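Local coordinates for periplasmic branched-chain amino acid-binding protein (PDB 3I09), which probably captures branched-chain amino acids or similar small carboxylates in the periplasm for an ABC transporter, and here holds acetoacetic acid between its two lobes, at residues I7-D12 with E27-A32; G15-I20 with A148-G153; A50-K55 with S81-S86; L85-V90 with K96-I101. One frame throughout, in Å; residues are numbered along the deposited sequence.

Interaction 1 of 4, residues I7-D12 with E27-A32; sequences IGFITD and EAIKMA. With EDO (1,2-ethanediol), chain J.
I29 reaches from its helix to the F9 ring and, with its other branch, to I7. Starting at CB, I29 forks in two. The short branch, CG2, faces the strand two residues before F9 and comes within 4.4 Å of CG2 of I7, a loose apolar contact. The longer branch runs through CG1, which sits anti to the carbonyl carbon (chi1 -72°), and on in extended form to CD1. That methyl does the touching: I29 CD1 lies 3.4 Å from F9 CG, over one face of the ring but shifted toward the rim where CB is attached. It makes a CH-pi contact with the ring centroid at 3.6 Å, 21° off the ring normal. Strand 5-11 and helix 22-36 are the first beta-alpha pair of the N-terminal lobe, and the contact seats the helix on the sheet as in a Rossmann-like alpha/beta layer. Helix 278-297 also touches this pair, D283 against F9 and V287 against I29. One residue along the helix, K30 faces solvent; its chain bends so that NZ gives a 2.8 Å hydrogen bond to O2 of a 1,2-ethanediol, probably from the crystallisation liquor, also hydrogen-bonded to V47 N.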
# COMPACT_ATOMS: atom_id res chain seq x y z
N ILE A 7 20.23 -0.00 -5.12
CA ILE A 7 18.82 0.06 -4.71
C ILE A 7 18.72 -0.33 -3.24
O ILE A 7 19.21 -1.39 -2.85
CB ILE A 7 18.02 -0.89 -5.56
CG1 ILE A 7 18.08 -0.48 -7.05
CG2 ILE A 7 16.55 -0.99 -5.06
CD1 ILE A 7 17.32 -1.45 -8.00
N GLY A 8 18.06 0.50 -2.43
CA GLY A 8 17.89 0.19 -1.02
C GLY A 8 16.41 0.04 -0.71
O GLY A 8 15.60 0.80 -1.21
N PHE A 9 16.08 -0.96 0.09
CA PHE A 9 14.72 -1.27 0.45
C PHE A 9 14.61 -1.25 1.96
O PHE A 9 15.34 -1.96 2.64
CB PHE A 9 14.36 -2.65 -0.09
CG PHE A 9 12.95 -3.12 0.23
CD1 PHE A 9 11.86 -2.33 -0.01
CD2 PHE A 9 12.74 -4.41 0.74
CE1 PHE A 9 10.53 -2.80 0.26
CE2 PHE A 9 11.47 -4.88 1.01
CZ PHE A 9 10.37 -4.11 0.74
N ILE A 10 13.68 -0.45 2.45
CA ILE A 10 13.45 -0.32 3.91
C ILE A 10 11.99 -0.56 4.23
O ILE A 10 11.09 0.14 3.72
CB ILE A 10 13.89 1.03 4.47
CG1 ILE A 10 15.32 1.36 4.08
CG2 ILE A 10 13.70 1.01 6.02
CD1 ILE A 10 15.81 2.74 4.59
N THR A 11 11.74 -1.57 5.04
CA THR A 11 10.38 -1.98 5.35
C THR A 11 10.34 -2.68 6.68
O THR A 11 11.37 -2.86 7.34
CB THR A 11 9.78 -2.89 4.21
OG1 THR A 11 8.35 -2.91 4.33
CG2 THR A 11 10.34 -4.34 4.28
N ASP A 12 9.14 -3.00 7.14
CA ASP A 12 8.98 -3.79 8.38
C ASP A 12 9.25 -5.27 8.02
O ASP A 12 8.46 -5.90 7.30
CB ASP A 12 7.56 -3.67 8.92
CG ASP A 12 7.29 -4.58 10.11
OD1 ASP A 12 8.26 -5.09 10.69
OD2 ASP A 12 6.10 -4.77 10.47
N GLU A 27 12.63 -10.25 -1.73
CA GLU A 27 12.79 -11.29 -2.74
C GLU A 27 12.28 -10.84 -4.15
O GLU A 27 12.95 -11.07 -5.19
CB GLU A 27 12.03 -12.55 -2.29
CG GLU A 27 12.45 -13.79 -3.01
CD GLU A 27 11.83 -13.92 -4.39
OE1 GLU A 27 10.66 -13.45 -4.58
OE2 GLU A 27 12.51 -14.50 -5.27
N ALA A 28 11.12 -10.19 -4.16
CA ALA A 28 10.52 -9.67 -5.39
C ALA A 28 11.42 -8.61 -6.05
O ALA A 28 11.62 -8.60 -7.26
CB ALA A 28 9.12 -9.14 -5.09
N ILE A 29 12.01 -7.74 -5.23
CA ILE A 29 12.98 -6.75 -5.72
C ILE A 29 14.20 -7.41 -6.34
O ILE A 29 14.63 -7.03 -7.42
CB ILE A 29 13.38 -5.76 -4.62
CG1 ILE A 29 12.21 -4.82 -4.34
CG2 ILE A 29 14.68 -5.00 -5.00
CD1 ILE A 29 12.32 -3.95 -3.05
N LYS A 30 14.77 -8.40 -5.67
CA LYS A 30 15.92 -9.10 -6.20
C LYS A 30 15.56 -9.84 -7.50
O LYS A 30 16.38 -9.88 -8.38
CB LYS A 30 16.58 -10.01 -5.14
CG LYS A 30 17.18 -9.15 -4.01
CD LYS A 30 17.80 -9.94 -2.87
CE LYS A 30 19.13 -10.60 -3.33
NZ LYS A 30 20.24 -9.63 -3.65
N MSE A 31 14.35 -10.41 -7.59
CA MSE A 31 13.96 -11.08 -8.84
C MSE A 31 13.88 -10.07 -9.97
O MSE A 31 14.34 -10.35 -11.06
CB MSE A 31 12.64 -11.83 -8.70
CG MSE A 31 12.73 -13.09 -7.88
SE MSE A 31 11.01 -14.02 -7.92
CE MSE A 31 10.88 -13.96 -9.83
N ALA A 32 13.31 -8.88 -9.72
CA ALA A 32 13.23 -7.83 -10.75
C ALA A 32 14.63 -7.41 -11.23
O ALA A 32 14.84 -7.20 -12.40
CB ALA A 32 12.49 -6.59 -10.20
C1 EDO J . 22.49 -8.05 -5.76
O1 EDO J . 22.47 -7.27 -4.54
C2 EDO J . 21.31 -7.72 -6.66
O2 EDO J . 20.07 -8.29 -6.14

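Interaction 2 of 4, residues G15-I20 with A148-G153; sequences GLYADI and ADYAFG. With AAE (acetoacetic acid), chain C.
The hydroxyl of Y150 sits between two oxygens: it gives a hydrogen bond to O3 of acetoacetic acid, 2.6 Å from Y150 OH, while Y17 OH lies 2.7 Å from the same Y150 OH. The two tyrosines come from opposite directions, each presenting the edge that carries its oxygen, so the phenols meet across the cleft. Y17 belongs to the loop between strand 5-11 and helix 22-36 of one lobe. Y150 is at the N-cap position of helix 151-166 in the other, and its ring, with CG lodged between backbone N and carbonyl carbon (chi1 74°), is turned toward the ligand.

Apolar side chains pack on the carbon atoms of the ligand. Y17 is sandwiched: CG of its neighbour L16 rests 3.6 Å above the centre of one face, and the ligand methyl C9 lies over the other face, nearer the rim. I20 CD1 comes within 3.8 Å of C9 from the same loop. On the far lobe F152 turns a ring face to the ligand, with C4 3.6 Å above the plane and over its centre.

This is the interlobe pocket of a type I periplasmic binding protein, with both lobes contacting the ligand, consistent with the closed form. The acid oxygens O1 and O3 take bonds from uncharged groups, the Y150 phenol and S81; N80 N and G104 N also bond the ligand. Together with the apolar surface around C4 and C9, this is consistent with selection of small carboxylic acids.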
# COMPACT_ATOMS: atom_id res chain seq x y z
N GLY A 15 7.61 -7.18 12.27
CA GLY A 15 6.39 -6.91 13.03
C GLY A 15 5.10 -7.20 12.23
O GLY A 15 5.06 -8.11 11.38
N LEU A 16 4.07 -6.42 12.52
CA LEU A 16 2.71 -6.72 12.06
C LEU A 16 2.53 -6.58 10.53
O LEU A 16 1.49 -6.99 10.01
CB LEU A 16 1.70 -5.84 12.77
CG LEU A 16 1.55 -4.38 12.31
CD1 LEU A 16 0.34 -3.77 13.01
CD2 LEU A 16 2.80 -3.52 12.59
N TYR A 17 3.49 -5.98 9.83
CA TYR A 17 3.43 -5.84 8.36
C TYR A 17 4.41 -6.74 7.59
O TYR A 17 4.50 -6.65 6.36
CB TYR A 17 3.65 -4.37 7.96
CG TYR A 17 2.65 -3.41 8.57
CD1 TYR A 17 1.32 -3.73 8.62
CD2 TYR A 17 3.05 -2.15 9.07
CE1 TYR A 17 0.38 -2.84 9.15
CE2 TYR A 17 2.13 -1.27 9.62
CZ TYR A 17 0.79 -1.61 9.64
OH TYR A 17 -0.16 -0.76 10.17
N ALA A 18 5.09 -7.64 8.29
CA ALA A 18 6.15 -8.44 7.65
C ALA A 18 5.60 -9.38 6.58
O ALA A 18 6.21 -9.53 5.52
CB ALA A 18 6.94 -9.26 8.71
N ASP A 19 4.43 -9.97 6.82
CA ASP A 19 3.91 -10.99 5.89
C ASP A 19 3.45 -10.37 4.61
O ASP A 19 3.61 -10.97 3.56
CB ASP A 19 2.73 -11.77 6.50
CG ASP A 19 3.12 -12.68 7.62
OD1 ASP A 19 4.28 -13.16 7.65
OD2 ASP A 19 2.24 -12.94 8.47
N ILE A 20 2.87 -9.18 4.67
CA ILE A 20 2.29 -8.56 3.47
C ILE A 20 3.37 -7.92 2.56
O ILE A 20 3.13 -7.60 1.40
CB ILE A 20 1.20 -7.50 3.83
CG1 ILE A 20 1.77 -6.39 4.72
CG2 ILE A 20 -0.02 -8.13 4.51
CD1 ILE A 20 0.82 -5.22 4.88
N ALA A 148 -5.86 3.31 13.83
CA ALA A 148 -4.48 3.17 14.30
C ALA A 148 -3.89 4.57 14.54
O ALA A 148 -3.96 5.45 13.68
CB ALA A 148 -3.61 2.41 13.30
N ASP A 149 -3.28 4.73 15.71
CA ASP A 149 -2.80 6.03 16.19
C ASP A 149 -1.46 6.43 15.63
O ASP A 149 -0.47 6.48 16.36
CB ASP A 149 -2.76 6.02 17.73
CG ASP A 149 -2.54 7.43 18.33
OD1 ASP A 149 -2.72 8.45 17.62
OD2 ASP A 149 -2.18 7.50 19.55
N TYR A 150 -1.42 6.68 14.32
CA TYR A 150 -0.23 7.19 13.64
C TYR A 150 -0.67 7.68 12.26
O TYR A 150 -1.85 7.65 11.96
CB TYR A 150 0.91 6.16 13.56
CG TYR A 150 0.73 5.04 12.57
CD1 TYR A 150 -0.30 4.12 12.70
CD2 TYR A 150 1.65 4.85 11.53
CE1 TYR A 150 -0.45 3.06 11.78
CE2 TYR A 150 1.51 3.82 10.63
CZ TYR A 150 0.49 2.90 10.77
OH TYR A 150 0.38 1.86 9.86
N ALA A 151 0.28 8.15 11.46
CA ALA A 151 -0.02 8.85 10.21
C ALA A 151 -0.96 8.09 9.29
O ALA A 151 -1.82 8.70 8.67
CB ALA A 151 1.27 9.18 9.45
N PHE A 152 -0.79 6.78 9.19
CA PHE A 152 -1.65 6.00 8.32
C PHE A 152 -3.11 6.00 8.76
O PHE A 152 -3.99 6.26 7.95
CB PHE A 152 -1.16 4.54 8.20
CG PHE A 152 -2.12 3.66 7.50
CD1 PHE A 152 -2.31 3.78 6.12
CD2 PHE A 152 -2.87 2.72 8.20
CE1 PHE A 152 -3.21 2.97 5.46
CE2 PHE A 152 -3.80 1.92 7.55
CZ PHE A 152 -3.96 2.03 6.16
N GLY A 153 -3.37 5.65 10.02
CA GLY A 153 -4.73 5.62 10.53
C GLY A 153 -5.41 6.96 10.37
O GLY A 153 -6.56 7.04 9.91
O1 AAE C . 0.74 3.07 5.41
C2 AAE C . 0.70 2.24 6.34
O3 AAE C . 1.19 2.47 7.46
C4 AAE C . -0.03 0.93 6.10
C5 AAE C . 0.91 -0.14 5.62
O8 AAE C . 2.08 0.13 5.24
C9 AAE C . 0.31 -1.51 5.47

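Interaction 3 of 4, residues A50-K55 with S81-S86; sequences ADHQNK and SATALS. With AAE (acetoacetic acid), chain C.
At the C-terminal edge of the first lobe's sheet, where strand 43-51 gives way to a loop beside the N-terminal turn of helix 81-94, H52 and T83 pack one layer behind the ligand pocket, against T79 and N80 of it. The methyl CG2 of T83 stands almost squarely over the centre of the imidazole, 3.5 Å from the H52 ring centroid and 7° off its normal, a clean CH-pi contact. T83 places its OG1 between backbone N and carbonyl carbon (chi1 76°), which leaves CG2 to face the ring. The same methyl also lies 3.8 Å from K55 O, where the loop comes round.

Both ring nitrogens of H52 have partners: NE2 is hydrogen-bonded to T79 O, while ND1 accepts from N54 N at 2.9 Å, the donor tilted 16° from the ring plane. That pattern is consistent with a neutral imidazole protonated on NE2. The hydroxyl of T83 is bonded to N80 O, so ring and threonine are both tied to the residues leading into the helix. An Asx turn, D51 OD1 accepting from Q53 N, carries H52 in its middle.

The first turn of the helix holds the acetoacetic acid. The N-terminal end of the helix dipole would probably favour an anionic carboxylate here, and S81 takes both acid oxygens: S81 N donates to ligand O3 at 2.8 Å, and S81 OG donates to ligand O1 at a short 2.5 Å.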
# COMPACT_ATOMS: atom_id res chain seq x y z
N ALA A 50 17.02 -2.98 4.88
CA ALA A 50 17.02 -2.80 6.32
C ALA A 50 15.62 -3.00 6.84
O ALA A 50 14.64 -2.72 6.14
CB ALA A 50 17.56 -1.40 6.69
N ASP A 51 15.53 -3.49 8.08
CA ASP A 51 14.26 -3.61 8.80
C ASP A 51 14.11 -2.34 9.62
O ASP A 51 14.94 -2.08 10.52
CB ASP A 51 14.36 -4.80 9.77
CG ASP A 51 13.10 -5.03 10.58
OD1 ASP A 51 12.08 -4.30 10.43
OD2 ASP A 51 13.10 -6.00 11.39
N HIS A 52 13.09 -1.54 9.33
CA HIS A 52 12.88 -0.32 10.14
C HIS A 52 12.21 -0.55 11.48
O HIS A 52 12.13 0.38 12.28
CB HIS A 52 12.18 0.82 9.38
CG HIS A 52 10.83 0.51 8.81
ND1 HIS A 52 9.82 -0.12 9.50
CD2 HIS A 52 10.29 0.88 7.62
CE1 HIS A 52 8.73 -0.15 8.76
NE2 HIS A 52 9.00 0.44 7.60
N GLN A 53 11.73 -1.76 11.70
CA GLN A 53 11.11 -2.13 12.97
C GLN A 53 9.94 -1.20 13.31
O GLN A 53 9.63 -0.98 14.47
CB GLN A 53 12.16 -2.11 14.09
CG GLN A 53 13.48 -2.80 13.71
CD GLN A 53 14.36 -3.11 14.90
OE1 GLN A 53 13.87 -3.57 15.95
NE2 GLN A 53 15.65 -2.88 14.74
N ASN A 54 9.28 -0.65 12.30
CA ASN A 54 8.20 0.33 12.51
C ASN A 54 8.60 1.57 13.32
O ASN A 54 7.78 2.14 14.04
CB ASN A 54 6.96 -0.35 13.07
CG ASN A 54 6.36 -1.28 12.08
OD1 ASN A 54 6.03 -0.85 10.97
ND2 ASN A 54 6.24 -2.59 12.44
N LYS A 55 9.84 2.00 13.10
CA LYS A 55 10.39 3.20 13.70
C LYS A 55 10.79 4.18 12.61
O LYS A 55 11.72 3.92 11.81
CB LYS A 55 11.64 2.85 14.53
CG LYS A 55 11.40 1.89 15.70
CD LYS A 55 10.37 2.32 16.69
CE LYS A 55 10.33 1.30 17.87
NZ LYS A 55 9.24 1.60 18.81
N SER A 81 3.38 4.25 7.19
CA SER A 81 3.35 5.62 6.69
C SER A 81 4.20 6.59 7.51
O SER A 81 4.65 7.58 6.96
CB SER A 81 1.92 6.17 6.59
OG SER A 81 1.20 5.56 5.53
N ALA A 82 4.42 6.33 8.80
CA ALA A 82 5.31 7.21 9.59
C ALA A 82 6.73 7.09 9.01
O ALA A 82 7.42 8.12 8.81
CB ALA A 82 5.29 6.86 11.07
N THR A 83 7.17 5.86 8.71
CA THR A 83 8.47 5.66 8.07
C THR A 83 8.50 6.21 6.66
O THR A 83 9.52 6.77 6.22
CB THR A 83 8.97 4.21 8.08
OG1 THR A 83 8.28 3.44 7.10
CG2 THR A 83 8.82 3.56 9.44
N ALA A 84 7.39 6.09 5.94
CA ALA A 84 7.34 6.59 4.56
C ALA A 84 7.60 8.10 4.52
O ALA A 84 8.26 8.61 3.60
CB ALA A 84 5.98 6.30 3.89
N LEU A 85 6.99 8.81 5.46
CA LEU A 85 7.09 10.27 5.56
C LEU A 85 8.44 10.74 6.05
O LEU A 85 8.93 11.74 5.57
CB LEU A 85 5.96 10.82 6.40
CG LEU A 85 4.59 10.71 5.73
CD1 LEU A 85 3.48 11.02 6.73
CD2 LEU A 85 4.47 11.63 4.50
N SER A 86 9.05 10.03 6.99
CA SER A 86 10.40 10.40 7.45
C SER A 86 11.41 10.21 6.32
O SER A 86 12.26 11.09 6.08
CB SER A 86 10.79 9.67 8.75
OG SER A 86 10.99 8.28 8.57
O1 AAE C . 0.74 3.07 5.41
C2 AAE C . 0.70 2.24 6.34
O3 AAE C . 1.19 2.47 7.46
C4 AAE C . -0.03 0.93 6.10
C5 AAE C . 0.91 -0.14 5.62
O8 AAE C . 2.08 0.13 5.24
C9 AAE C . 0.31 -1.51 5.47

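Interaction 4 of 4, residues L85-V90 with K96-I101; sequences LSMNQV and KVYINI
The Y98 ring has helix 81-94 at one face and along its edge. Above one face, shifted toward the rim, is the main-chain carbonyl carbon of M87. At the edge, in the plane of the ring, is the amide oxygen of N88, with OD1 3.5 Å from Y98 CD2. The N88 amide is inclined 42° to the ring. The selenomethionine M87 crosses the tyrosine at about a right angle: its CB lies 4.0 Å from Y98 CZ, and because the chain bends at chi3 its terminal CE swings to 3.8 Å from Y98 OH.

With CG anti to the backbone N (chi1 174°), Y98 carries its hydroxyl up to the helix, where OH is hydrogen-bonded to A84 O. The same oxygen accepts from N100 ND2, two residues along the strand, at 3.0 Å and with an N-H...O angle of 157°. N88 is held from outside as well, OD1 by T117 OG1 and ND2 by Q112 O, which fixes the amide's rotation in this buried spot. L75 of strand 72-77 touches both M87 and Y98, so all three elements of the beta-alpha-beta unit meet here: strand 72-77, crossover helix 81-94 and the neighbouring parallel strand 97-100.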
# COMPACT_ATOMS: atom_id res chain seq x y z
N LEU A 85 6.99 8.81 5.46
CA LEU A 85 7.09 10.27 5.56
C LEU A 85 8.44 10.74 6.05
O LEU A 85 8.93 11.74 5.57
CB LEU A 85 5.96 10.82 6.40
CG LEU A 85 4.59 10.71 5.73
CD1 LEU A 85 3.48 11.02 6.73
CD2 LEU A 85 4.47 11.63 4.50
N SER A 86 9.05 10.03 6.99
CA SER A 86 10.40 10.40 7.45
C SER A 86 11.41 10.21 6.32
O SER A 86 12.26 11.09 6.08
CB SER A 86 10.79 9.67 8.75
OG SER A 86 10.99 8.28 8.57
N MSE A 87 11.30 9.10 5.59
CA MSE A 87 12.16 8.87 4.44
C MSE A 87 11.95 9.86 3.30
O MSE A 87 12.92 10.29 2.65
CB MSE A 87 11.96 7.42 3.93
CG MSE A 87 12.57 6.43 4.89
SE MSE A 87 12.51 4.57 4.22
CE MSE A 87 10.67 4.30 4.18
N ASN A 88 10.69 10.19 3.06
CA ASN A 88 10.32 11.18 2.03
C ASN A 88 11.05 12.50 2.22
O ASN A 88 11.51 13.10 1.24
CB ASN A 88 8.82 11.41 2.11
CG ASN A 88 8.26 12.16 0.93
OD1 ASN A 88 8.46 11.77 -0.22
ND2 ASN A 88 7.51 13.23 1.22
N GLN A 89 11.09 12.97 3.47
CA GLN A 89 11.79 14.21 3.78
C GLN A 89 13.29 14.12 3.46
O GLN A 89 13.84 15.04 2.85
CB GLN A 89 11.60 14.59 5.23
CG GLN A 89 12.28 15.88 5.53
CD GLN A 89 11.74 16.56 6.75
OE1 GLN A 89 10.70 17.23 6.69
NE2 GLN A 89 12.46 16.43 7.86
N VAL A 90 13.92 13.01 3.84
CA VAL A 90 15.33 12.80 3.54
C VAL A 90 15.58 12.74 2.03
O VAL A 90 16.46 13.41 1.52
CB VAL A 90 15.86 11.51 4.19
CG1 VAL A 90 17.30 11.29 3.79
CG2 VAL A 90 15.70 11.59 5.73
N LYS A 96 17.06 12.63 -4.11
CA LYS A 96 17.24 11.24 -4.50
C LYS A 96 15.91 10.62 -4.82
O LYS A 96 14.92 10.90 -4.15
CB LYS A 96 17.88 10.42 -3.39
CG LYS A 96 19.24 10.89 -2.95
CD LYS A 96 20.28 10.75 -4.05
CE LYS A 96 21.63 11.23 -3.52
NZ LYS A 96 22.62 11.48 -4.59
N VAL A 97 15.89 9.76 -5.83
CA VAL A 97 14.65 9.11 -6.24
C VAL A 97 14.11 8.14 -5.18
O VAL A 97 14.82 7.25 -4.69
CB VAL A 97 14.83 8.35 -7.60
CG1 VAL A 97 13.50 7.62 -8.02
CG2 VAL A 97 15.34 9.34 -8.70
N TYR A 98 12.85 8.35 -4.83
CA TYR A 98 12.19 7.64 -3.76
C TYR A 98 10.85 7.09 -4.29
O TYR A 98 9.94 7.86 -4.64
CB TYR A 98 11.97 8.57 -2.58
CG TYR A 98 11.15 8.00 -1.42
CD1 TYR A 98 11.41 6.75 -0.87
CD2 TYR A 98 10.13 8.76 -0.85
CE1 TYR A 98 10.67 6.26 0.20
CE2 TYR A 98 9.39 8.30 0.21
CZ TYR A 98 9.65 7.05 0.74
OH TYR A 98 8.88 6.62 1.77
N ILE A 99 10.73 5.76 -4.31
CA ILE A 99 9.50 5.14 -4.71
C ILE A 99 8.93 4.40 -3.52
O ILE A 99 9.56 3.48 -2.97
CB ILE A 99 9.69 4.20 -5.89
CG1 ILE A 99 10.31 4.97 -7.04
CG2 ILE A 99 8.33 3.61 -6.29
CD1 ILE A 99 10.59 4.09 -8.27
N ASN A 100 7.76 4.83 -3.07
CA ASN A 100 7.09 4.16 -1.97
C ASN A 100 5.98 3.22 -2.43
O ASN A 100 5.10 3.62 -3.21
CB ASN A 100 6.52 5.14 -0.97
CG ASN A 100 6.06 4.41 0.29
OD1 ASN A 100 5.04 3.74 0.27
ND2 ASN A 100 6.87 4.47 1.37
N ILE A 101 6.06 1.96 -1.98
CA ILE A 101 5.05 0.96 -2.30
C ILE A 101 4.16 0.63 -1.10
O ILE A 101 2.91 0.66 -1.18
CB ILE A 101 5.70 -0.37 -2.79
CG1 ILE A 101 6.22 -0.23 -4.24
CG2 ILE A 101 4.69 -1.51 -2.75
CD1 ILE A 101 7.26 0.74 -4.42

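In the fold
From the N terminus, interaction 1 closes first, folding helix 22-36 back on strand 5-11. The loop it spans contains 15-20, the opening half of interaction 2, so those two cross; D12 OD2 is probably hydrogen-bonded to Y17 N where they meet. Interaction 2 then closes only at 148-153, joining the two lobes, and interactions 3 and 4 nest inside that long loop. They overlap on helix 81-94 at L85 and S86, interaction 4 opening where interaction 3 closes: the first ties the helix start to the end of strand 43-51, the second sets its middle on strand 97-100. Interactions 1, 3 and 4 all reach the same sheet, while 2 and 3 both touch the ligand.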